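Local coordinates for hypothetical protein (Pseudomonas aeruginosa, PDB 2H9F) that probably isomerises methylaconitate, as expected of a PrpF-family methylaconitate isomerase, at residues I10-L15 and G387-P392; T69-I74 and Y87-V92; R126-G131 and V150-G155; P220-N225 and P277-V282; T356-A361 and K374-R379. All blocks are in the same frame, centred on the assembly; numbering follows the deposited sequence.

Contact 1 joins the first and last strands of the fold (7-17 and 388-392), so the other four lie within the chain that it closes, in the order 2, 3, 4, 5. Contacts 1, 2 and 3 gather in one half of the molecule: the centres of contacts 1 and 2 are about 14 Å apart, and that of contact 3 is about 26 Å from each. Contact 4 lies across the chain's centre, about 44 Å from contact 1. Between the halves sits contact 5, centred about 22 Å from contact 3 and 18 Å from contact 4. Its strand 369-386 also pairs with strand 7-17, consistent with a two-lobed diaminopimelate epimerase-like fold with its active site between the lobes.

Contact 1 (I10-L15 and G387-P392); sequences IPATYL and GWVRVP
Ile10 and Val389 form an antiparallel hydrogen-bonded pair where strand 7-17 meets strand 388-392, so the two ends of the PrpF chain close side by side in one beta structure. Ile10 N reaches Val389 O at 2.8 Å and almost straight (174°), while the return bond from Val389 N to Ile10 O is more bent (144°). Ala12 and Gly387 make a second such pair, although the strand axes are well off antiparallel, with 123° between their N-to-C directions. The tight side carries Ile10, Ala12 and Val389. The two methyls of Val389 divide the work: CG2 lies 3.9 Å from Ile10 CB and CG1 3.9 Å from Ala12 CB. Leu44 of helix 39-49 packs against Ile10 and Val391 here. The other side, with Pro11 and Trp388, is looser and partly open to solvent. There the indole also meets Arg9 in a cation-pi contact and packs on Trp388 of the second subunit, whose strand pairs with 387-389 and carries the sheet across the dimer interface. Within the contact the proline and indole lie obliquely, Pro11 CD 3.9 Å from Trp388 CD1, and the nearest approach of the indole is from CD1 to Pro11 N, 3.5 Å.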
# COMPACT_ATOMS: atom_id res chain seq x y z
N ILE A 10 -8.74 14.91 13.51
CA ILE A 10 -7.42 15.56 13.75
C ILE A 10 -6.92 16.17 12.47
O ILE A 10 -6.76 15.45 11.46
CB ILE A 10 -6.36 14.59 14.38
CG1 ILE A 10 -6.95 13.88 15.58
CG2 ILE A 10 -5.04 15.33 14.83
CD1 ILE A 10 -6.16 12.69 16.01
N PRO A 11 -6.74 17.50 12.47
CA PRO A 11 -6.19 18.16 11.28
C PRO A 11 -4.88 17.52 10.86
O PRO A 11 -4.00 17.34 11.68
CB PRO A 11 -5.98 19.61 11.72
CG PRO A 11 -6.80 19.77 12.95
CD PRO A 11 -6.98 18.44 13.56
N ALA A 12 -4.75 17.20 9.58
CA ALA A 12 -3.57 16.50 9.06
C ALA A 12 -3.48 16.80 7.58
O ALA A 12 -4.46 17.16 6.95
CB ALA A 12 -3.68 14.96 9.18
N THR A 13 -2.28 16.55 7.07
CA THR A 13 -1.95 16.64 5.66
C THR A 13 -1.17 15.38 5.28
O THR A 13 -0.20 14.97 5.96
CB THR A 13 -1.16 17.91 5.38
OG1 THR A 13 -1.87 19.01 5.98
CG2 THR A 13 -1.00 18.15 3.85
N TYR A 14 -1.62 14.78 4.18
CA TYR A 14 -0.98 13.59 3.70
C TYR A 14 -0.17 13.97 2.48
O TYR A 14 -0.71 14.44 1.48
CB TYR A 14 -2.05 12.54 3.41
CG TYR A 14 -1.55 11.17 3.03
CD1 TYR A 14 -0.70 10.44 3.84
CD2 TYR A 14 -1.93 10.60 1.84
CE1 TYR A 14 -0.25 9.15 3.49
CE2 TYR A 14 -1.49 9.31 1.48
CZ TYR A 14 -0.65 8.61 2.27
OH TYR A 14 -0.25 7.38 1.88
N LEU A 15 1.14 13.80 2.60
CA LEU A 15 2.08 14.28 1.56
C LEU A 15 2.96 13.14 1.10
O LEU A 15 3.36 12.26 1.90
CB LEU A 15 3.09 15.30 2.12
CG LEU A 15 2.68 16.70 2.51
CD1 LEU A 15 2.56 16.78 3.98
CD2 LEU A 15 3.74 17.72 2.00
N GLY A 387 -6.94 17.85 5.26
CA GLY A 387 -8.20 17.96 5.94
C GLY A 387 -7.99 17.39 7.33
O GLY A 387 -7.24 17.96 8.13
N TRP A 388 -8.66 16.27 7.63
CA TRP A 388 -8.62 15.68 8.98
C TRP A 388 -8.55 14.18 8.83
O TRP A 388 -9.24 13.59 7.96
CB TRP A 388 -9.93 15.99 9.68
CG TRP A 388 -10.17 17.44 9.94
CD1 TRP A 388 -9.93 18.12 11.10
CD2 TRP A 388 -10.73 18.39 9.04
NE1 TRP A 388 -10.27 19.42 10.96
CE2 TRP A 388 -10.79 19.62 9.71
CE3 TRP A 388 -11.20 18.31 7.70
CZ2 TRP A 388 -11.27 20.76 9.11
CZ3 TRP A 388 -11.67 19.45 7.10
CH2 TRP A 388 -11.69 20.67 7.80
N VAL A 389 -7.71 13.56 9.64
CA VAL A 389 -7.78 12.12 9.84
C VAL A 389 -8.78 11.84 10.95
O VAL A 389 -8.94 12.64 11.89
CB VAL A 389 -6.41 11.47 10.16
CG1 VAL A 389 -5.50 11.50 9.01
CG2 VAL A 389 -5.69 12.09 11.43
N ARG A 390 -9.38 10.65 10.89
CA ARG A 390 -10.22 10.16 11.98
C ARG A 390 -9.68 8.90 12.64
O ARG A 390 -9.17 8.00 11.97
CB ARG A 390 -11.63 9.87 11.52
CG ARG A 390 -12.35 11.01 10.86
CD ARG A 390 -13.84 10.64 10.76
NE ARG A 390 -14.62 11.75 10.29
CZ ARG A 390 -15.94 11.79 10.22
NH1 ARG A 390 -16.68 10.77 10.65
NH2 ARG A 390 -16.53 12.87 9.72
N VAL A 391 -9.76 8.86 13.96
CA VAL A 391 -9.51 7.65 14.69
C VAL A 391 -10.55 7.59 15.82
O VAL A 391 -11.06 8.61 16.24
CB VAL A 391 -8.08 7.56 15.30
CG1 VAL A 391 -7.00 7.65 14.19
CG2 VAL A 391 -7.86 8.61 16.33
N PRO A 392 -10.82 6.38 16.33
CA PRO A 392 -11.62 6.26 17.54
C PRO A 392 -10.95 6.93 18.75
O PRO A 392 -9.75 6.80 18.97
CB PRO A 392 -11.76 4.74 17.70
CG PRO A 392 -11.61 4.22 16.31
CD PRO A 392 -10.50 5.06 15.76

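Contact 2 (T69-I74 and Y87-V92); sequences TSKCVI and YLYGQV
Gly90 N donates to Cys72 O at 2.9 Å in a nearly straight bond (173°), and Cys72 N returns one to Gly90 O at 3.1 Å. The same reciprocal pair of hydrogen bonds recurs between Ile74 and Leu88, and Val92 N extends the series to Ser70 O at 2.9 Å. Ser70 OG also comes to Val92 O, but that distance is very short and the serine has a second conformer, so the detail is doubtful. On the face bearing Lys71, Val73, Tyr89 and Gln91, the lysine chain crosses the Tyr89 side chain at a slant: Lys71 CG lies in the ring plane at its edge, 3.9 Å from Tyr89 CE1, and CD is slightly nearer the same carbon. A bend at the last torsion (chi4 -80°) turns NZ toward the Gln91 amide and the tyrosine hydroxyl, whose exact positions are less certain. Val73 CG1, anti to its backbone nitrogen (chi1 168°), touches the edge of the Tyr87 ring, 3.7 Å from Tyr87 CE1. The hydroxyl of that ring is hydrogen-bonded to Cys105 O, and Leu108 of helix 106-118 packs on Lys71, Val73 and Tyr87. Across the sheet, Ile74 CB and Leu88 CB meet at 4.3 Å under Arg41 of helix 39-49. Two helices thus enclose a buried antiparallel beta hairpin, formed by strands 71-77 and 85-92 and flanked by strand 20-26.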
# COMPACT_ATOMS: atom_id res chain seq x y z
N THR A 69 5.61 3.83 3.52
CA THR A 69 4.26 4.35 3.64
C THR A 69 3.72 4.08 5.02
O THR A 69 2.52 3.93 5.18
CB THR A 69 3.29 3.69 2.63
OG1 THR A 69 3.29 2.27 2.84
CG2 THR A 69 3.66 4.01 1.22
N SER A 70 4.59 4.02 6.02
CA SER A 70 4.15 3.77 7.37
C SER A 70 4.82 4.77 8.31
O SER A 70 5.56 4.42 9.22
CB SER A 70 4.39 2.31 7.74
OG SER A 70 3.97 2.07 9.08
N LYS A 71 4.52 6.03 8.05
CA LYS A 71 5.23 7.14 8.64
C LYS A 71 4.32 8.30 9.06
O LYS A 71 3.46 8.71 8.33
CB LYS A 71 6.26 7.68 7.60
CG LYS A 71 7.29 6.69 7.08
CD LYS A 71 8.26 7.38 6.09
CE LYS A 71 9.14 6.42 5.28
NZ LYS A 71 10.30 5.93 5.98
N CYS A 72 4.62 8.88 10.21
CA CYS A 72 3.94 10.07 10.71
C CYS A 72 4.99 11.14 11.05
O CYS A 72 6.09 10.82 11.54
CB CYS A 72 3.16 9.73 11.96
SG CYS A 72 1.60 8.85 11.60
N VAL A 73 4.63 12.41 10.84
CA VAL A 73 5.54 13.53 11.08
C VAL A 73 4.83 14.62 11.86
O VAL A 73 3.67 14.94 11.56
CB VAL A 73 6.04 14.10 9.74
CG1 VAL A 73 6.79 15.48 9.91
CG2 VAL A 73 6.93 13.08 9.02
N ILE A 74 5.51 15.13 12.90
CA ILE A 74 5.11 16.34 13.66
C ILE A 74 6.08 17.50 13.32
O ILE A 74 7.30 17.33 13.38
CB ILE A 74 5.14 16.12 15.19
CG1 ILE A 74 4.25 14.93 15.60
CG2 ILE A 74 4.66 17.43 15.91
CD1 ILE A 74 4.44 14.48 17.06
N TYR A 87 11.32 19.23 13.44
CA TYR A 87 10.83 18.16 12.61
C TYR A 87 11.10 16.85 13.29
O TYR A 87 12.23 16.50 13.57
CB TYR A 87 11.52 18.25 11.25
CG TYR A 87 11.56 17.01 10.40
CD1 TYR A 87 10.45 16.24 10.22
CD2 TYR A 87 12.73 16.63 9.75
CE1 TYR A 87 10.49 15.12 9.42
CE2 TYR A 87 12.79 15.49 8.96
CZ TYR A 87 11.67 14.73 8.80
OH TYR A 87 11.68 13.60 8.01
N LEU A 88 10.02 16.15 13.61
CA LEU A 88 10.06 14.88 14.30
C LEU A 88 9.40 13.83 13.42
O LEU A 88 8.31 14.05 12.93
CB LEU A 88 9.30 15.01 15.61
CG LEU A 88 9.74 14.22 16.84
CD1 LEU A 88 11.20 14.41 17.17
CD2 LEU A 88 8.83 14.61 18.02
N TYR A 89 10.06 12.68 13.25
CA TYR A 89 9.59 11.64 12.37
C TYR A 89 9.45 10.32 13.15
O TYR A 89 10.34 9.92 13.92
CB TYR A 89 10.56 11.57 11.20
CG TYR A 89 10.76 10.22 10.63
CD1 TYR A 89 9.73 9.57 9.97
CD2 TYR A 89 11.99 9.59 10.72
CE1 TYR A 89 9.91 8.30 9.42
CE2 TYR A 89 12.19 8.33 10.19
CZ TYR A 89 11.16 7.68 9.54
OH TYR A 89 11.37 6.43 9.00
N GLY A 90 8.27 9.71 13.03
CA GLY A 90 7.93 8.42 13.65
C GLY A 90 7.74 7.34 12.61
O GLY A 90 6.89 7.47 11.73
N GLN A 91 8.55 6.28 12.66
CA GLN A 91 8.38 5.10 11.78
C GLN A 91 7.50 4.09 12.50
O GLN A 91 7.87 3.56 13.55
CB GLN A 91 9.74 4.46 11.47
CG GLN A 91 9.70 3.31 10.49
CD GLN A 91 9.32 3.76 9.08
OE1 GLN A 91 9.81 4.81 8.62
NE2 GLN A 91 8.47 2.98 8.38
N VAL A 92 6.33 3.84 11.93
CA VAL A 92 5.31 3.02 12.58
C VAL A 92 5.50 1.58 12.11
O VAL A 92 5.42 1.30 10.94
CB VAL A 92 3.89 3.58 12.27
CG1 VAL A 92 2.81 2.72 12.89
CG2 VAL A 92 3.78 5.07 12.73

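Contact 3 (R126-G131 and V150-G155); sequences RIPEDG and VPVSGG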
# COMPACT_ATOMS: atom_id res chain seq x y z
N ARG A 126 10.19 35.69 5.89
CA ARG A 126 11.10 34.83 5.14
C ARG A 126 10.51 34.30 3.84
O ARG A 126 11.21 33.60 3.13
CB ARG A 126 11.52 33.63 6.00
CG ARG A 126 12.30 34.05 7.22
CD ARG A 126 12.72 32.84 8.02
NE ARG A 126 13.64 31.96 7.31
CZ ARG A 126 14.94 32.22 7.13
NH1 ARG A 126 15.48 33.31 7.61
NH2 ARG A 126 15.69 31.36 6.48
N ILE A 127 9.24 34.60 3.55
CA ILE A 127 8.52 33.97 2.44
C ILE A 127 8.34 35.02 1.35
O ILE A 127 7.80 36.09 1.61
CB ILE A 127 7.12 33.43 2.90
CG1 ILE A 127 7.24 32.57 4.19
CG2 ILE A 127 6.45 32.65 1.83
CD1 ILE A 127 5.84 31.97 4.69
N PRO A 128 8.81 34.73 0.14
CA PRO A 128 8.63 35.70 -0.91
C PRO A 128 7.22 35.57 -1.47
O PRO A 128 6.52 34.64 -1.15
CB PRO A 128 9.62 35.22 -1.97
CG PRO A 128 9.61 33.74 -1.83
CD PRO A 128 9.50 33.52 -0.33
N GLU A 129 6.81 36.49 -2.34
CA GLU A 129 5.63 36.26 -3.14
C GLU A 129 6.00 35.26 -4.24
O GLU A 129 5.30 34.27 -4.48
CB GLU A 129 5.10 37.59 -3.68
CG GLU A 129 3.90 37.51 -4.62
CD GLU A 129 2.59 37.08 -3.95
OE1 GLU A 129 2.47 36.98 -2.69
OE2 GLU A 129 1.64 36.86 -4.74
N ASP A 130 7.12 35.50 -4.90
CA ASP A 130 7.64 34.61 -5.91
C ASP A 130 9.13 34.45 -5.69
O ASP A 130 9.84 35.42 -5.65
CB ASP A 130 7.33 35.15 -7.30
CG ASP A 130 5.83 35.20 -7.59
OD1 ASP A 130 5.20 34.14 -7.71
OD2 ASP A 130 5.28 36.32 -7.68
N GLY A 131 9.57 33.23 -5.47
CA GLY A 131 11.00 32.96 -5.36
C GLY A 131 11.25 31.68 -4.63
O GLY A 131 10.59 30.70 -4.88
N VAL A 150 12.63 25.86 -0.82
CA VAL A 150 11.31 25.50 -1.31
C VAL A 150 10.81 26.58 -2.23
O VAL A 150 10.74 27.74 -1.85
CB VAL A 150 10.31 25.30 -0.11
CG1 VAL A 150 8.91 24.98 -0.61
CG2 VAL A 150 10.79 24.22 0.78
N PRO A 151 10.45 26.21 -3.48
CA PRO A 151 9.97 27.25 -4.34
C PRO A 151 8.58 27.70 -3.99
O PRO A 151 7.77 26.91 -3.51
CB PRO A 151 10.01 26.59 -5.72
CG PRO A 151 9.74 25.15 -5.43
CD PRO A 151 10.43 24.89 -4.14
N VAL A 152 8.31 28.96 -4.30
CA VAL A 152 7.11 29.66 -3.89
C VAL A 152 6.61 30.51 -5.06
O VAL A 152 7.39 31.21 -5.73
CB VAL A 152 7.39 30.56 -2.68
CG1 VAL A 152 6.20 31.50 -2.39
CG2 VAL A 152 7.79 29.71 -1.46
N SER A 153 5.31 30.42 -5.33
CA SER A 153 4.60 31.26 -6.32
C SER A 153 3.31 31.75 -5.71
O SER A 153 2.56 30.96 -5.13
CB SER A 153 4.18 30.48 -7.58
OG SER A 153 5.27 29.80 -8.13
N GLY A 154 3.03 33.04 -5.84
CA GLY A 154 1.82 33.60 -5.31
C GLY A 154 1.77 33.47 -3.81
O GLY A 154 0.70 33.34 -3.25
N GLY A 155 2.93 33.48 -3.17
CA GLY A 155 2.98 33.31 -1.69
C GLY A 155 2.71 31.92 -1.15
O GLY A 155 2.73 31.71 0.08
O HOH W 1 6.85 32.05 -9.01
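Gly131 and Val152 face each other as an antiparallel hydrogen-bonded pair, with Gly131 N 3.0 Å from Val152 O and Val152 N 2.9 Å from Gly131 O, and beyond it the chain of 126-131 bends across the end of strand 144-153. There Gly155 N bonds to Glu129 O at 2.8 Å, in the carbonyl plane and on a lone pair. Val152 supplies the main apolar contact. Its CG1, anti to the backbone nitrogen (chi1 170°), is directed under the loop, 3.4 Å from Pro128 O, and its CB meets Pro128 CG at 4.0 Å, the two side chains lying at a slant. Ile127 CG2 closes over the same methyl more loosely. This loop enters strand 131-139, which makes a beta hairpin with strand 144-153, while Gly154 and Gly155, both with positive phi, have the backbone angles of a type I' turn leading into strand 156-157. The loop's acidic side chains gather over that turn. Gly154 N approaches Asp130 OD1 at 3.1 Å from above the carboxylate plane rather than within it. A water then donates to both Asp130 OD1, at 3.0 Å, and Ser153 OG, which is also hydrogen-bonded to Gln158 OE1. Glu129 folds back at its second torsion (chi2 69°), which lays its carboxylate over the glycines with OE2 3.3 Å from Gly154 CA. Glu129, Asp130 and Gly154 are exposed to solvent, whereas Met2 of the second subunit packs on Ser153.

Contact 4 (P220-N225 and P277-V282); sequences PTVFVN and PKIAFV. With SO4 (sulfate ion), chain F.
Lys278 CB rests beside Thr221 CG2 at 4.2 Å, on the face that also carries Phe223, Ala280 and Val282. From there CG and CD leave strand 220-225, a bend at chi2 (-53°) swinging the chain away beside Met318. CE comes within 3.4 Å of sulfate O3, and NZ donates to sulfate O4 at 2.8 Å. The ammonium has a further partner in Ser309 OG, and His275 ND1 holds the same anion, which probably came from the crystallisation liquor. Behind this polar tip the strands run in parallel register. Val222 N bonds to Lys278 O at 2.9 Å in an almost straight line (178°); Ala280 N then reaches back to Val222 O, and the alternation continues through Val224 and Val282. Phe223 crosses Val282 at about a right angle: its CD1 is 3.8 Å from Val282 CG1 and 3.9 Å from Ala280 CB, while Thr221 CG2 lies over one face of the ring, toward the rim. On the reverse face Val222 CG2 and Pro277 CG lie side by side at 3.9 Å, and Ile279 CD1 comes in at 3.5 Å from Val222 O. Helix 244-260, in the connection between the strands, packs on Pro277 and Ile279, whereas helix 335-339 meets Phe223, Asn225 and Val282. A buried parallel pair covered by helices on both faces is consistent with the wall of one lobe of a diaminopimelate epimerase-like fold.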
# COMPACT_ATOMS: atom_id res chain seq x y z
N PRO A 220 30.73 3.70 3.05
CA PRO A 220 32.07 3.34 2.58
C PRO A 220 32.01 2.86 1.12
O PRO A 220 31.24 1.96 0.81
CB PRO A 220 32.47 2.22 3.53
CG PRO A 220 31.77 2.60 4.79
CD PRO A 220 30.39 2.95 4.24
N THR A 221 32.76 3.53 0.25
CA THR A 221 32.78 3.24 -1.15
C THR A 221 34.21 3.17 -1.67
O THR A 221 35.07 4.00 -1.32
CB THR A 221 31.98 4.33 -1.96
OG1 THR A 221 30.71 4.56 -1.34
CG2 THR A 221 31.78 3.92 -3.41
N VAL A 222 34.47 2.15 -2.47
CA VAL A 222 35.69 2.01 -3.24
C VAL A 222 35.43 2.46 -4.67
O VAL A 222 34.61 1.87 -5.39
CB VAL A 222 36.18 0.55 -3.28
CG1 VAL A 222 37.54 0.51 -3.92
CG2 VAL A 222 36.24 -0.05 -1.85
N PHE A 223 36.10 3.55 -5.08
CA PHE A 223 35.98 4.07 -6.45
C PHE A 223 37.21 3.74 -7.30
O PHE A 223 38.31 4.01 -6.88
CB PHE A 223 35.84 5.62 -6.50
CG PHE A 223 34.50 6.16 -6.03
CD1 PHE A 223 33.40 6.13 -6.85
CD2 PHE A 223 34.36 6.71 -4.76
CE1 PHE A 223 32.19 6.67 -6.43
CE2 PHE A 223 33.15 7.23 -4.33
CZ PHE A 223 32.06 7.20 -5.18
N VAL A 224 36.99 3.35 -8.56
CA VAL A 224 38.09 3.10 -9.48
C VAL A 224 37.78 3.72 -10.82
O VAL A 224 36.66 4.04 -11.06
CB VAL A 224 38.37 1.59 -9.63
CG1 VAL A 224 38.83 1.00 -8.26
CG2 VAL A 224 37.16 0.84 -10.15
N ASN A 225 38.79 3.90 -11.66
CA ASN A 225 38.63 4.43 -12.99
C ASN A 225 38.20 3.33 -13.91
O ASN A 225 38.91 2.32 -14.06
CB ASN A 225 39.97 5.01 -13.48
CG ASN A 225 40.29 6.37 -12.86
OD1 ASN A 225 39.39 7.19 -12.61
ND2 ASN A 225 41.58 6.62 -12.60
N PRO A 277 32.01 -2.36 1.77
CA PRO A 277 31.87 -1.11 1.03
C PRO A 277 31.15 -1.36 -0.27
O PRO A 277 31.06 -2.50 -0.70
CB PRO A 277 33.31 -0.70 0.78
CG PRO A 277 34.03 -1.97 0.68
CD PRO A 277 33.42 -2.81 1.79
N LYS A 278 30.60 -0.32 -0.88
CA LYS A 278 30.18 -0.41 -2.27
C LYS A 278 31.39 -0.30 -3.20
O LYS A 278 32.47 0.09 -2.76
CB LYS A 278 29.16 0.68 -2.60
CG LYS A 278 27.93 0.68 -1.67
CD LYS A 278 27.25 -0.68 -1.60
CE LYS A 278 25.83 -0.65 -0.98
NZ LYS A 278 25.19 -2.05 -0.98
N ILE A 279 31.19 -0.62 -4.48
CA ILE A 279 32.24 -0.59 -5.49
C ILE A 279 31.65 0.12 -6.69
O ILE A 279 30.56 -0.21 -7.13
CB ILE A 279 32.75 -2.04 -5.89
CG1 ILE A 279 33.71 -2.02 -7.07
CG2 ILE A 279 31.62 -2.99 -6.22
CD1 ILE A 279 35.04 -1.37 -6.77
N ALA A 280 32.35 1.14 -7.18
CA ALA A 280 31.84 1.90 -8.34
C ALA A 280 33.02 2.30 -9.19
O ALA A 280 34.15 2.44 -8.72
CB ALA A 280 31.09 3.13 -7.87
N PHE A 281 32.75 2.50 -10.48
CA PHE A 281 33.76 2.95 -11.38
C PHE A 281 33.26 4.19 -12.07
O PHE A 281 32.07 4.31 -12.36
CB PHE A 281 34.19 1.87 -12.39
CG PHE A 281 33.07 1.18 -13.13
CD1 PHE A 281 32.32 0.18 -12.52
CD2 PHE A 281 32.83 1.44 -14.50
CE1 PHE A 281 31.32 -0.50 -13.24
CE2 PHE A 281 31.82 0.78 -15.20
CZ PHE A 281 31.08 -0.18 -14.59
N VAL A 282 34.22 5.09 -12.31
CA VAL A 282 33.98 6.43 -12.84
C VAL A 282 34.73 6.69 -14.14
O VAL A 282 35.75 6.05 -14.45
CB VAL A 282 34.39 7.51 -11.78
CG1 VAL A 282 33.64 7.28 -10.49
CG2 VAL A 282 35.90 7.54 -11.55
S SO4 F . 22.90 -1.20 1.83
O1 SO4 F . 23.62 -1.19 3.12
O2 SO4 F . 21.44 -1.17 2.00
O3 SO4 F . 23.24 0.07 1.18
O4 SO4 F . 23.31 -2.38 1.04

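Contact 5 (T356-A361 and K374-R379); sequences TLRVGA and KAIMSR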
# COMPACT_ATOMS: atom_id res chain seq x y z
N THR A 356 20.43 10.79 -15.14
CA THR A 356 21.45 11.66 -14.57
C THR A 356 20.95 12.13 -13.22
O THR A 356 19.75 12.12 -12.95
CB THR A 356 21.78 12.89 -15.48
OG1 THR A 356 20.72 13.86 -15.39
CG2 THR A 356 21.92 12.51 -17.01
N LEU A 357 21.88 12.51 -12.35
CA LEU A 357 21.57 12.97 -11.00
C LEU A 357 22.55 14.10 -10.60
O LEU A 357 23.76 13.96 -10.78
CB LEU A 357 21.74 11.79 -10.06
CG LEU A 357 21.02 11.69 -8.74
CD1 LEU A 357 19.60 12.00 -8.85
CD2 LEU A 357 21.24 10.28 -8.19
N ARG A 358 22.02 15.20 -10.08
CA ARG A 358 22.81 16.30 -9.58
C ARG A 358 22.95 16.24 -8.07
O ARG A 358 21.96 16.28 -7.30
CB ARG A 358 22.17 17.62 -9.95
CG ARG A 358 23.05 18.84 -9.73
CD ARG A 358 22.21 20.12 -9.80
NE ARG A 358 22.93 21.33 -9.35
CZ ARG A 358 22.99 21.79 -8.09
NH1 ARG A 358 22.38 21.17 -7.06
NH2 ARG A 358 23.68 22.91 -7.86
N VAL A 359 24.19 16.12 -7.63
CA VAL A 359 24.49 16.09 -6.21
C VAL A 359 25.58 17.11 -5.90
O VAL A 359 26.24 17.62 -6.80
CB VAL A 359 24.92 14.69 -5.75
CG1 VAL A 359 23.76 13.70 -5.89
CG2 VAL A 359 26.20 14.22 -6.46
N GLY A 360 25.76 17.41 -4.62
CA GLY A 360 26.73 18.38 -4.22
C GLY A 360 27.23 18.15 -2.83
O GLY A 360 26.63 17.41 -2.04
N ALA A 361 28.35 18.79 -2.53
CA ALA A 361 28.94 18.72 -1.21
C ALA A 361 29.87 19.89 -0.97
O ALA A 361 30.35 20.52 -1.91
CB ALA A 361 29.70 17.45 -1.06
N LYS A 374 28.59 19.93 4.20
CA LYS A 374 27.27 19.84 3.57
C LYS A 374 27.13 18.64 2.65
O LYS A 374 28.06 18.32 1.93
CB LYS A 374 26.97 21.04 2.68
CG LYS A 374 26.93 22.40 3.35
CD LYS A 374 26.64 23.45 2.28
CE LYS A 374 26.43 24.84 2.83
NZ LYS A 374 26.07 25.78 1.74
N ALA A 375 25.94 18.04 2.66
CA ALA A 375 25.47 17.16 1.58
C ALA A 375 24.28 17.84 0.91
O ALA A 375 23.35 18.26 1.57
CB ALA A 375 25.04 15.83 2.13
N ILE A 376 24.30 17.90 -0.40
CA ILE A 376 23.29 18.61 -1.17
C ILE A 376 22.67 17.67 -2.19
O ILE A 376 23.37 16.96 -2.92
CB ILE A 376 23.92 19.84 -1.90
CG1 ILE A 376 24.64 20.75 -0.89
CG2 ILE A 376 22.83 20.65 -2.64
CD1 ILE A 376 25.53 21.79 -1.49
N MSE A 377 21.34 17.65 -2.24
CA MSE A 377 20.60 16.81 -3.19
C MSE A 377 19.27 17.44 -3.50
O MSE A 377 18.84 18.34 -2.81
CB MSE A 377 20.40 15.44 -2.59
CG MSE A 377 19.59 15.48 -1.29
SE MSE A 377 19.70 13.82 -0.30
CE MSE A 377 21.44 13.99 0.45
N SER A 378 18.62 16.97 -4.56
CA SER A 378 17.33 17.49 -4.97
C SER A 378 16.26 16.42 -4.87
O SER A 378 16.45 15.25 -5.26
CB SER A 378 17.40 17.96 -6.42
OG SER A 378 18.17 19.14 -6.52
N ARG A 379 15.11 16.83 -4.35
CA ARG A 379 13.94 15.95 -4.28
C ARG A 379 12.72 16.76 -4.62
O ARG A 379 12.82 17.88 -5.15
CB ARG A 379 13.89 15.32 -2.89
CG ARG A 379 15.03 14.34 -2.72
CD ARG A 379 14.95 13.49 -1.52
NE ARG A 379 16.00 12.48 -1.64
CZ ARG A 379 16.72 11.97 -0.62
NH1 ARG A 379 16.53 12.36 0.66
NH2 ARG A 379 17.65 11.05 -0.91
O HOH W 2 20.04 14.83 -6.10
O HOH W 3 21.10 18.92 -6.09
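Gly360 and Ile376 make a hydrogen-bonded pair of the long beta hairpin formed by strands 355-366 and 369-386, which lies between the two halves of the molecule, consistent with a two-lobed PrpF fold. The direct backbone bonds are two: Gly360 N to Ile376 O at 3.0 Å, and Ile376 N to Gly360 O at 2.9 Å, the latter coming from above the carbonyl plane. CA-H...O contacts flank them, the shorter from Ala361 CA to Lys374 O. Apolar packing is modest. Gly360 bears no side chain, and Ile376 lies over its backbone with CB 3.6 Å from Gly360 O, while Ile376 CG2 lies more loosely at the edge of the Arg358 guanidinium. Val176 of strand 175-180 touches Ile376 and Ser378, whereas Ala347 and Arg349 of strand 347-352 touch Arg358. Water-mediated bonds take over where the strands separate. Arg358 O and Ser378 N are 4.4 Å apart, and one water fills the step, donating to Arg358 O at 2.7 Å and accepting from Ser378 N. A second water also donates to Arg358 O, so this oxygen accepts from two waters. Ser378 OG, hydrogen-bonded to Glu174 as well, takes the second water's other proton. Extended through its first three torsions, the arginine turns its guanidinium at chi4 (-89°), with a sulfate near its side chain. The same turn presents NH1 to the second water, which sits in the guanidinium plane, 2.8 Å from Arg358 NH1 and 3.0 Å from Arg358 O.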